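Local coordinates for protein phosphatase (Thermotoga maritima, PDB 1NF2) that probably acts as a magnesium-dependent phosphatase of the haloacid dehalogenase-like (HAD) family, removing phosphate groups from a substrate that remains to be identified, at residues Val46-Val51 with Thr62-Gly67; Ala68-Pro73 with Leu195-Glu200; Ala104-Val109 with Ser137-Lys142. All coordinates share one frame; numbering follows the deposited sequence.

In the fold
Each contact packs a helix against a strand or, in interaction 3, against a strand and the hairpin turn after it, and all are largely buried. Interactions 1 and 2 belong to the same sheet, that of the HAD core: strands 62-64 and 69-72 are antiparallel neighbours in it, with T62 N bonded to Y71 O. Helix 45-55 and helix 191-202 lie on its two faces. Interaction 1 mixes methyl packing with anchored threonine hydroxyls, and the magnesium site is nearby; interaction 2 is wholly apolar across its faces. Interaction 3, also apolar, lies in the second sheet, farther from the centre of the chain. Its hairpin turn nevertheless reaches interaction 1, where D108 OD1 hydrogen bonds to Y65 OH.

Interaction 1: Val46-Val51 with Thr62-Gly67; sequences VSTLNV and TIAYNG
The hydroxyl of T62, OG1, is hydrogen-bonded to both OE1 of E52 and the carbonyl oxygen of F60, which probably share its one proton, while L49 touches it from the helix with CD2, 3.9 Å from OG1. Threonine suits this buried position because its two branches divide the work: with chi1 at -63° OG1 is turned to the polar partners and CG2 faces the helix. There it meets T48, whose side chain slides past in the opposite direction. The two methyls are packed tightly, T48 CG2 lying 3.5 Å from T62 CG2. T48 repeats the division of labour, its OG1 being hydrogen-bonded to the carbonyl oxygen of M44, four residues earlier and just ahead of helix 45-55, so that both buried hydroxyls have polar partners. A64 carries only a methyl, which lets the helix come close: T48 and A64 have their CA atoms 7.0 Å apart. The axes of helix segment 46-51 and strand 62-64 run roughly antiparallel, at 142°. This is the packing inside a beta-alpha-beta crossover, in which helix 45-55 links parallel strands 36-40 and 62-64. T48 is about 8 Å, between side chains, from the magnesium ligands D8 and D10. On the far face of strand 62-64, I63 packs on helices 191-202 and 216-222, so the strand lies sandwiched between helices.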
loop_
_atom_site.group_PDB
_atom_site.type_symbol
_atom_site.label_atom_id
_atom_site.label_comp_id
_atom_site.label_asym_id
_atom_site.label_seq_id
_atom_site.Cartn_x
_atom_site.Cartn_y
_atom_site.Cartn_z
ATOM N N VAL A 46 1.403 -9.678 -2.783
ATOM C CA VAL A 46 2.218 -10.809 -2.363
ATOM C C VAL A 46 3.147 -10.451 -1.213
ATOM O O VAL A 46 3.307 -11.233 -0.277
ATOM C CB VAL A 46 3.073 -11.372 -3.523
ATOM C CG1 VAL A 46 2.212 -12.212 -4.428
ATOM C CG2 VAL A 46 3.720 -10.235 -4.301
ATOM N N SER A 47 3.758 -9.272 -1.284
ATOM C CA SER A 47 4.664 -8.836 -0.230
ATOM C C SER A 47 3.912 -8.708 1.089
ATOM O O SER A 47 4.427 -9.067 2.153
ATOM C CB SER A 47 5.291 -7.485 -0.584
ATOM O OG SER A 47 5.997 -7.552 -1.812
ATOM N N THR A 48 2.688 -8.199 1.009
ATOM C CA THR A 48 1.869 -8.001 2.192
ATOM C C THR A 48 1.389 -9.331 2.770
ATOM O O THR A 48 1.466 -9.549 3.976
ATOM C CB THR A 48 0.661 -7.086 1.866
ATOM O OG1 THR A 48 1.136 -5.877 1.251
ATOM C CG2 THR A 48 -0.118 -6.734 3.139
ATOM N N LEU A 49 0.910 -10.228 1.915
ATOM C CA LEU A 49 0.439 -11.522 2.391
ATOM C C LEU A 49 1.596 -12.334 2.974
ATOM O O LEU A 49 1.395 -13.165 3.859
ATOM C CB LEU A 49 -0.220 -12.313 1.253
ATOM C CG LEU A 49 -1.433 -11.672 0.565
ATOM C CD1 LEU A 49 -1.958 -12.607 -0.503
ATOM C CD2 LEU A 49 -2.515 -11.364 1.580
ATOM N N ASN A 50 2.804 -12.089 2.474
ATOM C CA ASN A 50 3.982 -12.808 2.948
ATOM C C ASN A 50 4.371 -12.412 4.364
ATOM O O ASN A 50 4.888 -13.232 5.117
ATOM C CB ASN A 50 5.166 -12.592 1.996
ATOM C CG ASN A 50 5.112 -13.508 0.781
ATOM O OD1 ASN A 50 4.254 -14.390 0.693
ATOM N ND2 ASN A 50 6.034 -13.310 -0.155
ATOM N N VAL A 51 4.132 -11.156 4.722
ATOM C CA VAL A 51 4.438 -10.688 6.067
ATOM C C VAL A 51 3.421 -11.335 7.006
ATOM O O VAL A 51 3.767 -11.795 8.099
ATOM C CB VAL A 51 4.330 -9.150 6.168
ATOM C CG1 VAL A 51 4.345 -8.709 7.632
ATOM C CG2 VAL A 51 5.488 -8.509 5.432
ATOM N N THR A 62 -7.012 -7.855 3.417
ATOM C CA THR A 62 -5.875 -7.002 3.130
ATOM C C THR A 62 -6.077 -5.898 2.089
ATOM O O THR A 62 -6.760 -6.090 1.078
ATOM C CB THR A 62 -4.676 -7.892 2.699
ATOM O OG1 THR A 62 -4.315 -8.755 3.787
ATOM C CG2 THR A 62 -3.472 -7.048 2.296
ATOM N N ILE A 63 -5.481 -4.740 2.361
ATOM C CA ILE A 63 -5.518 -3.605 1.448
ATOM C C ILE A 63 -4.066 -3.449 0.996
ATOM O O ILE A 63 -3.171 -3.229 1.814
ATOM C CB ILE A 63 -6.002 -2.305 2.146
ATOM C CG1 ILE A 63 -7.461 -2.466 2.597
ATOM C CG2 ILE A 63 -5.896 -1.116 1.182
ATOM C CD1 ILE A 63 -8.022 -1.258 3.308
ATOM N N ALA A 64 -3.844 -3.596 -0.308
ATOM C CA ALA A 64 -2.515 -3.512 -0.905
ATOM C C ALA A 64 -2.442 -2.430 -1.996
ATOM O O ALA A 64 -3.462 -1.849 -2.367
ATOM C CB ALA A 64 -2.141 -4.875 -1.489
ATOM N N TYR A 65 -1.236 -2.162 -2.499
ATOM C CA TYR A 65 -1.046 -1.146 -3.539
ATOM C C TYR A 65 -1.735 0.163 -3.171
ATOM O O TYR A 65 -2.306 0.839 -4.030
ATOM C CB TYR A 65 -1.594 -1.640 -4.883
ATOM C CG TYR A 65 -0.758 -2.721 -5.535
ATOM C CD1 TYR A 65 0.438 -2.415 -6.182
ATOM C CD2 TYR A 65 -1.170 -4.051 -5.509
ATOM C CE1 TYR A 65 1.206 -3.416 -6.796
ATOM C CE2 TYR A 65 -0.414 -5.052 -6.112
ATOM C CZ TYR A 65 0.768 -4.730 -6.756
ATOM O OH TYR A 65 1.498 -5.725 -7.367
ATOM N N ASN A 66 -1.693 0.502 -1.886
ATOM C CA ASN A 66 -2.286 1.742 -1.391
ATOM C C ASN A 66 -3.760 1.946 -1.766
ATOM O O ASN A 66 -4.193 3.065 -2.060
ATOM C CB ASN A 66 -1.450 2.933 -1.879
ATOM C CG ASN A 66 -1.835 4.230 -1.199
ATOM O OD1 ASN A 66 -2.013 4.267 0.013
ATOM N ND2 ASN A 66 -1.957 5.306 -1.978
ATOM N N GLY A 67 -4.534 0.866 -1.756
ATOM C CA GLY A 67 -5.949 0.990 -2.065
ATOM C C GLY A 67 -6.468 0.377 -3.352
ATOM O O GLY A 67 -7.687 0.224 -3.502
#

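Interaction 2: Ala68-Pro73 with Leu195-Glu200; sequences AIVYLP and LRFLRE
L198 reaches from the helix with one methyl, CD1, that serves both strand residues of the contact. CD1 lies 3.9 Å from CD2 of L72 and 4.2 Å from CG1 of V70, and in both pairs the side chains cross at a slant. CG of the leucine stands anti to N (chi1 177°), on the carbonyl side, and this carries the branched end towards the strand. V70 meets the helix with both of its methyls. They fork, CG1 going to L198 and CG2, more loosely, to the F197 ring, whose CD2 is 4.4 Å away and which it approaches obliquely. A beta-branched valine is apt for a strand and offers two such contacts from a short stem, while the longer leucine and phenylalanine bridge the gap from the helix. No hydrogen bond crosses the interface; it is held by apolar packing.

In the next shell, V70 also touches A194, one turn back in the helix, together with I78 and L79 of the adjacent strand, and L72 adds P61, R201 and M202. Where strand 69-72 begins, A68 and I69 both face A64 in a classic beta bulge. Away from the strand, R199 makes a salt bridge with E224 through NH1.

The axis of 195-200 makes 33° with that of strand 69-72, so the helix runs roughly parallel to it on one face of the sheet: this is alpha/beta layer packing of the HAD core, away from the metal site. I63 of strand 62-64 touches the same helix at L195, which also packs on V211 of strand 209-213.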
loop_
_atom_site.group_PDB
_atom_site.type_symbol
_atom_site.label_atom_id
_atom_site.label_comp_id
_atom_site.label_asym_id
_atom_site.label_seq_id
_atom_site.Cartn_x
_atom_site.Cartn_y
_atom_site.Cartn_z
ATOM N N ALA A 68 -5.571 0.016 -4.271
ATOM C CA ALA A 68 -5.977 -0.561 -5.551
ATOM C C ALA A 68 -6.465 -1.998 -5.400
ATOM O O ALA A 68 -7.304 -2.463 -6.176
ATOM C CB ALA A 68 -4.822 -0.498 -6.556
ATOM N N ILE A 69 -5.938 -2.707 -4.409
ATOM C CA ILE A 69 -6.361 -4.078 -4.179
ATOM C C ILE A 69 -6.943 -4.322 -2.793
ATOM O O ILE A 69 -6.393 -3.872 -1.785
ATOM C CB ILE A 69 -5.195 -5.064 -4.403
ATOM C CG1 ILE A 69 -4.894 -5.147 -5.906
ATOM C CG2 ILE A 69 -5.535 -6.440 -3.845
ATOM C CD1 ILE A 69 -3.924 -6.234 -6.291
ATOM N N VAL A 70 -8.079 -5.016 -2.763
ATOM C CA VAL A 70 -8.727 -5.397 -1.512
ATOM C C VAL A 70 -8.844 -6.915 -1.599
ATOM O O VAL A 70 -9.444 -7.451 -2.531
ATOM C CB VAL A 70 -10.133 -4.774 -1.350
ATOM C CG1 VAL A 70 -10.792 -5.292 -0.071
ATOM C CG2 VAL A 70 -10.025 -3.259 -1.284
ATOM N N TYR A 71 -8.247 -7.603 -0.634
ATOM C CA TYR A 71 -8.250 -9.056 -0.608
ATOM C C TYR A 71 -8.880 -9.647 0.652
ATOM O O TYR A 71 -8.705 -9.122 1.752
ATOM C CB TYR A 71 -6.805 -9.537 -0.761
ATOM C CG TYR A 71 -6.512 -10.934 -0.253
ATOM C CD1 TYR A 71 -6.420 -11.200 1.121
ATOM C CD2 TYR A 71 -6.291 -11.987 -1.143
ATOM C CE1 TYR A 71 -6.116 -12.475 1.594
ATOM C CE2 TYR A 71 -5.981 -13.268 -0.682
ATOM C CZ TYR A 71 -5.896 -13.504 0.689
ATOM O OH TYR A 71 -5.582 -14.764 1.144
ATOM N N LEU A 72 -9.624 -10.736 0.474
ATOM C CA LEU A 72 -10.265 -11.456 1.578
ATOM C C LEU A 72 -9.726 -12.880 1.552
ATOM O O LEU A 72 -9.714 -13.526 0.502
ATOM C CB LEU A 72 -11.794 -11.494 1.426
ATOM C CG LEU A 72 -12.545 -10.194 1.720
ATOM C CD1 LEU A 72 -14.050 -10.429 1.648
ATOM C CD2 LEU A 72 -12.161 -9.694 3.099
ATOM N N PRO A 73 -9.270 -13.386 2.711
ATOM C CA PRO A 73 -8.720 -14.739 2.833
ATOM C C PRO A 73 -9.541 -15.810 2.113
ATOM O O PRO A 73 -8.988 -16.742 1.532
ATOM C CB PRO A 73 -8.690 -14.956 4.342
ATOM C CG PRO A 73 -8.398 -13.574 4.864
ATOM C CD PRO A 73 -9.333 -12.727 4.030
ATOM N N LEU A 195 -10.833 0.974 2.293
ATOM C CA LEU A 195 -11.367 0.582 3.595
ATOM C C LEU A 195 -12.878 0.761 3.650
ATOM O O LEU A 195 -13.580 -0.059 4.237
ATOM C CB LEU A 195 -10.716 1.382 4.738
ATOM C CG LEU A 195 -11.245 1.031 6.151
ATOM C CD1 LEU A 195 -11.101 -0.465 6.391
ATOM C CD2 LEU A 195 -10.506 1.819 7.220
ATOM N N ARG A 196 -13.374 1.837 3.043
ATOM C CA ARG A 196 -14.809 2.094 3.021
ATOM C C ARG A 196 -15.517 0.977 2.258
ATOM O O ARG A 196 -16.590 0.527 2.648
ATOM C CB ARG A 196 -15.106 3.432 2.346
ATOM C CG ARG A 196 -16.536 3.891 2.546
ATOM C CD ARG A 196 -16.976 4.802 1.427
ATOM N NE ARG A 196 -16.239 6.060 1.383
ATOM C CZ ARG A 196 -16.016 6.748 0.265
ATOM N NH1 ARG A 196 -16.466 6.296 -0.896
ATOM N NH2 ARG A 196 -15.351 7.894 0.304
ATOM N N PHE A 197 -14.897 0.535 1.169
ATOM C CA PHE A 197 -15.430 -0.535 0.328
ATOM C C PHE A 197 -15.489 -1.842 1.127
ATOM O O PHE A 197 -16.476 -2.588 1.079
ATOM C CB PHE A 197 -14.517 -0.715 -0.887
ATOM C CG PHE A 197 -14.930 -1.826 -1.805
ATOM C CD1 PHE A 197 -15.841 -1.593 -2.832
ATOM C CD2 PHE A 197 -14.412 -3.106 -1.642
ATOM C CE1 PHE A 197 -16.229 -2.621 -3.684
ATOM C CE2 PHE A 197 -14.797 -4.149 -2.490
ATOM C CZ PHE A 197 -15.705 -3.905 -3.512
ATOM N N LEU A 198 -14.403 -2.122 1.840
ATOM C CA LEU A 198 -14.300 -3.322 2.656
ATOM C C LEU A 198 -15.396 -3.302 3.723
ATOM O O LEU A 198 -16.029 -4.322 4.008
ATOM C CB LEU A 198 -12.926 -3.366 3.320
ATOM C CG LEU A 198 -12.676 -4.538 4.265
ATOM C CD1 LEU A 198 -12.851 -5.869 3.523
ATOM C CD2 LEU A 198 -11.279 -4.409 4.826
ATOM N N ARG A 199 -15.618 -2.122 4.290
ATOM C CA ARG A 199 -16.625 -1.914 5.321
ATOM C C ARG A 199 -18.030 -2.264 4.811
ATOM O O ARG A 199 -18.804 -2.949 5.490
ATOM C CB ARG A 199 -16.583 -0.458 5.766
ATOM C CG ARG A 199 -17.064 -0.218 7.169
ATOM C CD ARG A 199 -16.886 1.234 7.537
ATOM N NE ARG A 199 -17.807 2.086 6.799
ATOM C CZ ARG A 199 -17.639 3.391 6.642
ATOM N NH1 ARG A 199 -16.581 3.983 7.173
ATOM N NH2 ARG A 199 -18.522 4.101 5.958
ATOM N N GLU A 200 -18.364 -1.778 3.621
ATOM C CA GLU A 200 -19.663 -2.053 3.021
ATOM C C GLU A 200 -19.823 -3.555 2.786
ATOM O O GLU A 200 -20.873 -4.136 3.050
ATOM C CB GLU A 200 -19.785 -1.305 1.693
ATOM C CG GLU A 200 -20.850 -0.237 1.706
ATOM C CD GLU A 200 -22.228 -0.828 1.841
ATOM O OE1 GLU A 200 -23.170 -0.078 2.162
ATOM O OE2 GLU A 200 -22.369 -2.048 1.613
#

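Interaction 3: Ala104-Val109 with Ser137-Lys142; sequences AYIDDV and SELVSK
I106 points its terminal methyl, CD1, into the angle between two consecutive helix residues, L139 and V140. Against V140 the fit is tight, with CD1 3.4 Å from CG2; against L139 the same methyl meets the branch point, CG at 3.8 Å, and lies nearly as close to CD2. Both pairs of side chains slant across each other. The isoleucine extends for this: with chi2 at 168° its chain is drawn out and CD1 becomes the leading atom. CG2 of V140 is shared, because A104 CB rests 3.6 Å from it. A104 and I106 both rest against this valine methyl from the strand side; the alanine suffices to touch it, while the longer isoleucine carries CD1 on to L139 as well.

The helix carries its own polar fastening on another side. S137 O accepts both the helical N-H of S141 and its hydroxyl, OG to O at 2.7 Å, from opposite faces of the carbonyl plane, the hydroxyl tilted 26° from it.

Beyond I106 the chain turns back through a type I' beta turn, a two-residue hairpin: I106 N bonds to V109 O, while the return bond, V109 N to I106 O, is weak. D107 and D108 both have left-handed helical backbone angles, which aspartate tolerates better than most residues. The hairpin joins strands 102-105 and 110-112 of the mixed sheet of the second domain, probably the substrate-binding one. Helix 136-143 packs on this sheet, with Y111 touching I106 and L139, while helix 85-95 flanks it, A88 against V140.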
loop_
_atom_site.group_PDB
_atom_site.type_symbol
_atom_site.label_atom_id
_atom_site.label_comp_id
_atom_site.label_asym_id
_atom_site.label_seq_id
_atom_site.Cartn_x
_atom_site.Cartn_y
_atom_site.Cartn_z
ATOM N N ALA A 104 6.601 -2.380 -15.016
ATOM C CA ALA A 104 5.157 -2.457 -14.842
ATOM C C ALA A 104 4.734 -3.511 -13.825
ATOM O O ALA A 104 5.345 -4.573 -13.725
ATOM C CB ALA A 104 4.489 -2.747 -16.189
ATOM N N TYR A 105 3.680 -3.200 -13.076
ATOM C CA TYR A 105 3.127 -4.115 -12.086
ATOM C C TYR A 105 1.908 -4.770 -12.715
ATOM O O TYR A 105 0.852 -4.150 -12.831
ATOM C CB TYR A 105 2.725 -3.346 -10.830
ATOM C CG TYR A 105 3.900 -2.941 -9.970
ATOM C CD1 TYR A 105 4.411 -3.809 -9.010
ATOM C CD2 TYR A 105 4.498 -1.691 -10.111
ATOM C CE1 TYR A 105 5.485 -3.443 -8.205
ATOM C CE2 TYR A 105 5.574 -1.313 -9.311
ATOM C CZ TYR A 105 6.061 -2.196 -8.359
ATOM O OH TYR A 105 7.113 -1.837 -7.549
ATOM N N ILE A 106 2.056 -6.030 -13.115
ATOM C CA ILE A 106 0.972 -6.747 -13.773
ATOM C C ILE A 106 0.570 -8.026 -13.053
ATOM O O ILE A 106 1.355 -8.968 -12.954
ATOM C CB ILE A 106 1.380 -7.108 -15.214
ATOM C CG1 ILE A 106 1.681 -5.823 -15.989
ATOM C CG2 ILE A 106 0.290 -7.935 -15.879
ATOM C CD1 ILE A 106 2.359 -6.069 -17.309
ATOM N N ASP A 107 -0.667 -8.060 -12.570
ATOM C CA ASP A 107 -1.173 -9.227 -11.862
ATOM C C ASP A 107 -0.261 -9.636 -10.718
ATOM O O ASP A 107 0.019 -10.817 -10.518
ATOM C CB ASP A 107 -1.353 -10.394 -12.828
ATOM C CG ASP A 107 -2.803 -10.631 -13.170
ATOM O OD1 ASP A 107 -3.543 -11.106 -12.281
ATOM O OD2 ASP A 107 -3.208 -10.331 -14.316
ATOM N N ASP A 108 0.218 -8.635 -9.988
ATOM C CA ASP A 108 1.075 -8.850 -8.829
ATOM C C ASP A 108 2.482 -9.357 -9.123
ATOM O O ASP A 108 3.058 -10.103 -8.333
ATOM C CB ASP A 108 0.370 -9.788 -7.845
ATOM C CG ASP A 108 0.578 -9.376 -6.406
ATOM O OD1 ASP A 108 0.736 -8.162 -6.155
ATOM O OD2 ASP A 108 0.567 -10.262 -5.527
ATOM N N VAL A 109 3.033 -8.945 -10.263
ATOM C CA VAL A 109 4.394 -9.319 -10.651
ATOM C C VAL A 109 5.074 -8.082 -11.239
ATOM O O VAL A 109 4.496 -7.390 -12.077
ATOM C CB VAL A 109 4.408 -10.453 -11.710
ATOM C CG1 VAL A 109 5.849 -10.800 -12.088
ATOM C CG2 VAL A 109 3.704 -11.687 -11.163
ATOM N N SER A 137 5.744 -4.044 -23.480
ATOM C CA SER A 137 4.749 -3.183 -24.109
ATOM C C SER A 137 3.510 -3.974 -24.515
ATOM O O SER A 137 2.391 -3.487 -24.363
ATOM C CB SER A 137 5.345 -2.463 -25.328
ATOM O OG SER A 137 5.868 -3.382 -26.272
ATOM N N GLU A 138 3.696 -5.189 -25.023
ATOM C CA GLU A 138 2.547 -6.005 -25.417
ATOM C C GLU A 138 1.817 -6.559 -24.194
ATOM O O GLU A 138 0.582 -6.606 -24.156
ATOM C CB GLU A 138 2.972 -7.167 -26.325
ATOM C CG GLU A 138 1.882 -8.238 -26.475
ATOM C CD GLU A 138 2.194 -9.296 -27.527
ATOM O OE1 GLU A 138 3.317 -9.838 -27.532
ATOM O OE2 GLU A 138 1.300 -9.596 -28.346
ATOM N N LEU A 139 2.591 -6.982 -23.200
ATOM C CA LEU A 139 2.045 -7.532 -21.968
ATOM C C LEU A 139 1.068 -6.523 -21.351
ATOM O O LEU A 139 -0.089 -6.845 -21.070
ATOM C CB LEU A 139 3.198 -7.834 -20.995
ATOM C CG LEU A 139 2.989 -8.856 -19.874
ATOM C CD1 LEU A 139 2.655 -10.181 -20.488
ATOM C CD2 LEU A 139 4.247 -9.001 -19.031
ATOM N N VAL A 140 1.539 -5.296 -21.156
ATOM C CA VAL A 140 0.719 -4.242 -20.569
ATOM C C VAL A 140 -0.436 -3.828 -21.470
ATOM O O VAL A 140 -1.594 -3.852 -21.058
ATOM C CB VAL A 140 1.557 -2.981 -20.267
ATOM C CG1 VAL A 140 0.654 -1.870 -19.746
ATOM C CG2 VAL A 140 2.639 -3.305 -19.252
ATOM N N SER A 141 -0.111 -3.446 -22.700
ATOM C CA SER A 141 -1.113 -3.006 -23.663
ATOM C C SER A 141 -2.293 -3.959 -23.810
ATOM O O SER A 141 -3.364 -3.558 -24.261
ATOM C CB SER A 141 -0.461 -2.784 -25.030
ATOM O OG SER A 141 0.494 -1.736 -24.967
ATOM N N LYS A 142 -2.105 -5.213 -23.422
ATOM C CA LYS A 142 -3.167 -6.203 -23.540
ATOM C C LYS A 142 -3.619 -6.834 -22.225
ATOM O O LYS A 142 -4.610 -7.563 -22.190
ATOM C CB LYS A 142 -2.732 -7.301 -24.521
ATOM C CG LYS A 142 -3.516 -8.602 -24.412
ATOM C CD LYS A 142 -3.353 -9.485 -25.638
ATOM C CE LYS A 142 -4.128 -8.929 -26.822
ATOM N NZ LYS A 142 -4.179 -9.899 -27.951
#